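Local coordinates for protein phytochrome Response Regulator RcpA (Tolypothrix sp. PCC 7601, PDB 1K68) that probably relays light signals from a cyanobacterial phytochrome as a dimeric, CheY-like response regulator that is phosphorylated on an aspartate and binds magnesium, at residues A[19-24]-A[123-128]. Numbering follows the deposited sequence.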
ATOM      1  N   GLN A  19      -7.153  -1.623  -1.014  1.00 32.07           N
ATOM      2  CA  GLN A  19      -7.303  -1.204  -2.407  1.00 35.81           C
ATOM      3  C   GLN A  19      -6.195  -1.771  -3.295  1.00 36.00           C
ATOM      4  O   GLN A  19      -6.426  -2.071  -4.467  1.00 36.82           O
ATOM      5  CB  GLN A  19      -7.311   0.322  -2.518  1.00 34.94           C
ATOM      6  CG  GLN A  19      -8.533   0.961  -1.886  1.00 39.43           C
ATOM      7  CD  GLN A  19      -8.602   2.455  -2.124  1.00 42.00           C
ATOM      8  OE1 GLN A  19      -7.586   3.151  -2.068  1.00 40.65           O
ATOM      9  NE2 GLN A  19      -9.803   2.959  -2.370  1.00 44.07           N
ATOM     10  N   GLU A  20      -5.001  -1.923  -2.734  1.00 37.26           N
ATOM     11  CA  GLU A  20      -3.865  -2.466  -3.479  1.00 40.87           C
ATOM     12  C   GLU A  20      -4.045  -3.951  -3.752  1.00 40.95           C
ATOM     13  O   GLU A  20      -3.749  -4.437  -4.847  1.00 41.76           O
ATOM     14  CB  GLU A  20      -2.565  -2.265  -2.702  1.00 43.76           C
ATOM     15  CG  GLU A  20      -2.162  -0.821  -2.550  1.00 49.42           C
ATOM     16  CD  GLU A  20      -2.052  -0.134  -3.884  1.00 53.25           C
ATOM     17  OE1 GLU A  20      -1.320  -0.662  -4.748  1.00 56.14           O
ATOM     18  OE2 GLU A  20      -2.695   0.922  -4.070  1.00 54.55           O
ATOM     19  N   ALA A  21      -4.524  -4.672  -2.746  1.00 40.29           N
ATOM     20  CA  ALA A  21      -4.736  -6.102  -2.886  1.00 41.43           C
ATOM     21  C   ALA A  21      -5.834  -6.383  -3.907  1.00 41.72           C
ATOM     22  O   ALA A  21      -5.692  -7.264  -4.754  1.00 42.25           O
ATOM     23  CB  ALA A  21      -5.093  -6.710  -1.540  1.00 38.68           C
ATOM     24  N   LEU A  22      -6.925  -5.629  -3.836  1.00 42.42           N
ATOM     25  CA  LEU A  22      -8.032  -5.819  -4.763  1.00 44.58           C
ATOM     26  C   LEU A  22      -7.658  -5.401  -6.179  1.00 47.11           C
ATOM     27  O   LEU A  22      -8.244  -5.885  -7.150  1.00 48.10           O
ATOM     28  CB  LEU A  22      -9.255  -5.019  -4.303  1.00 42.79           C
ATOM     29  CG  LEU A  22      -9.909  -5.428  -2.983  1.00 42.49           C
ATOM     30  CD1 LEU A  22     -10.992  -4.428  -2.619  1.00 39.86           C
ATOM     31  CD2 LEU A  22     -10.482  -6.828  -3.109  1.00 41.72           C
ATOM     32  N   ALA A  23      -6.688  -4.498  -6.292  1.00 50.65           N
ATOM     33  CA  ALA A  23      -6.239  -4.010  -7.592  1.00 53.21           C
ATOM     34  C   ALA A  23      -5.445  -5.077  -8.334  1.00 56.21           C
ATOM     35  O   ALA A  23      -5.369  -5.058  -9.562  1.00 57.30           O
ATOM     36  CB  ALA A  23      -5.391  -2.751  -7.423  1.00 51.83           C
ATOM     37  N   ASN A  24      -4.856  -6.007  -7.588  1.00 58.84           N
ATOM     38  CA  ASN A  24      -4.070  -7.072  -8.199  1.00 61.32           C
ATOM     39  C   ASN A  24      -4.903  -8.314  -8.472  1.00 61.96           C
ATOM     40  O   ASN A  24      -4.399  -9.435  -8.427  1.00 61.10           O
ATOM     41  CB  ASN A  24      -2.878  -7.432  -7.313  1.00 63.80           C
ATOM     42  CG  ASN A  24      -1.848  -6.324  -7.252  1.00 66.10           C
ATOM     43  OD1 ASN A  24      -1.367  -5.851  -8.283  1.00 67.20           O
ATOM     44  ND2 ASN A  24      -1.502  -5.903  -6.040  1.00 68.25           N
ATOM     45  N   GLN A 123      -2.597 -10.948   1.862  1.00 34.63           N
ATOM     46  CA  GLN A 123      -2.991 -12.244   1.324  1.00 35.80           C
ATOM     47  C   GLN A 123      -4.420 -12.609   1.716  1.00 34.75           C
ATOM     48  O   GLN A 123      -5.099 -13.331   1.000  1.00 35.18           O
ATOM     49  CB  GLN A 123      -2.012 -13.327   1.778  1.00 38.93           C
ATOM     50  CG  GLN A 123      -0.628 -13.190   1.140  1.00 44.39           C
ATOM     51  CD  GLN A 123      -0.692 -13.154  -0.384  1.00 47.60           C
ATOM     52  OE1 GLN A 123      -1.296 -14.028  -1.011  1.00 48.06           O
ATOM     53  NE2 GLN A 123      -0.070 -12.142  -0.984  1.00 46.81           N
ATOM     54  N   ILE A 124      -4.879 -12.101   2.849  1.00 32.62           N
ATOM     55  CA  ILE A 124      -6.242 -12.364   3.276  1.00 31.68           C
ATOM     56  C   ILE A 124      -7.198 -11.645   2.330  1.00 31.71           C
ATOM     57  O   ILE A 124      -8.200 -12.211   1.894  1.00 32.22           O
ATOM     58  CB  ILE A 124      -6.470 -11.875   4.724  1.00 32.96           C
ATOM     59  CG1 ILE A 124      -5.975 -12.937   5.707  1.00 32.59           C
ATOM     60  CG2 ILE A 124      -7.932 -11.555   4.955  1.00 33.52           C
ATOM     61  CD1 ILE A 124      -6.157 -12.565   7.149  1.00 32.93           C
ATOM     62  N   VAL A 125      -6.896 -10.393   2.003  1.00 30.61           N
ATOM     63  CA  VAL A 125      -7.772  -9.658   1.103  1.00 29.76           C
ATOM     64  C   VAL A 125      -7.817 -10.368  -0.241  1.00 30.76           C
ATOM     65  O   VAL A 125      -8.866 -10.428  -0.882  1.00 30.14           O
ATOM     66  CB  VAL A 125      -7.299  -8.207   0.910  1.00 28.82           C
ATOM     67  CG1 VAL A 125      -8.192  -7.493  -0.109  1.00 28.10           C
ATOM     68  CG2 VAL A 125      -7.335  -7.477   2.248  1.00 26.73           C
ATOM     69  N   LYS A 126      -6.679 -10.918  -0.662  1.00 31.70           N
ATOM     70  CA  LYS A 126      -6.614 -11.641  -1.926  1.00 33.87           C
ATOM     71  C   LYS A 126      -7.518 -12.864  -1.842  1.00 32.26           C
ATOM     72  O   LYS A 126      -8.157 -13.236  -2.816  1.00 32.45           O
ATOM     73  CB  LYS A 126      -5.177 -12.088  -2.238  1.00 35.09           C
ATOM     74  CG  LYS A 126      -4.198 -10.946  -2.456  1.00 39.71           C
ATOM     75  CD  LYS A 126      -4.617 -10.047  -3.612  1.00 42.73           C
ATOM     76  CE  LYS A 126      -4.535 -10.761  -4.960  1.00 46.40           C
ATOM     77  NZ  LYS A 126      -4.961  -9.872  -6.079  1.00 45.74           N
ATOM     78  N   GLY A 127      -7.561 -13.490  -0.672  1.00 31.41           N
ATOM     79  CA  GLY A 127      -8.411 -14.654  -0.512  1.00 31.21           C
ATOM     80  C   GLY A 127      -9.872 -14.247  -0.583  1.00 29.69           C
ATOM     81  O   GLY A 127     -10.703 -14.958  -1.145  1.00 29.92           O
ATOM     82  N   ILE A 128     -10.186 -13.094  -0.008  1.00 28.14           N
ATOM     83  CA  ILE A 128     -11.551 -12.596  -0.031  1.00 28.97           C
ATOM     84  C   ILE A 128     -11.981 -12.373  -1.478  1.00 28.60           C
ATOM     85  O   ILE A 128     -13.043 -12.829  -1.899  1.00 28.11           O
ATOM     86  CB  ILE A 128     -11.661 -11.277   0.752  1.00 27.31           C
ATOM     87  CG1 ILE A 128     -11.464 -11.549   2.244  1.00 27.65           C
ATOM     88  CG2 ILE A 128     -13.023 -10.620   0.511  1.00 27.20           C
ATOM     89  CD1 ILE A 128     -11.379 -10.301   3.076  1.00 28.64           C
TER
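Where Ala21 comes nearest Lys126, with 5.9 Å between their CA atoms, the axes of helices 19-23 and 123-128 approach to 8.7 Å and cross at -49°. In the CheY-like receiver fold, a five-stranded parallel sheet flanked by helices, this joins the first helix, 12-23, to the last, 118-135. The approach illustrates how a small residue lets two helices pack closely: the methyl of Ala21 faces the other helix, its CB 3.5 Å from Val125 CG1. That branch stands anti to the backbone N (chi1 176°), where it also meets Leu22 CD2 at 3.8 Å, the leucine and valine side chains crossing at about a right angle. The side chain of Phe122, about one turn back from Val125, packs against Ala21 and also touches Asn24, whereas Ile124 and Ile128 pack on Ile112 of strand 110-113.

Beyond this apolar patch, Lys126 reaches across to the C-terminal end of helix 12-23. The bend at chi2 (-59°) sets CD beside Ala21 CB, at 4.0 Å, and a second bend at chi3 turns CE toward the backbone carbonyls. The ammonium is modelled between two of them, NZ lying 3.0 Å from Ala21 O in a hydrogen bond and doubtfully close to Asn24 O, so its exact position is less certain. An alanine in place of Lys126 would probably leave Ala21 O without its charged donor and Ala21 CB without the packing of CD. Ala21 O also accepts the backbone N-H of Asn24, whose N lies 3.2 Å from it.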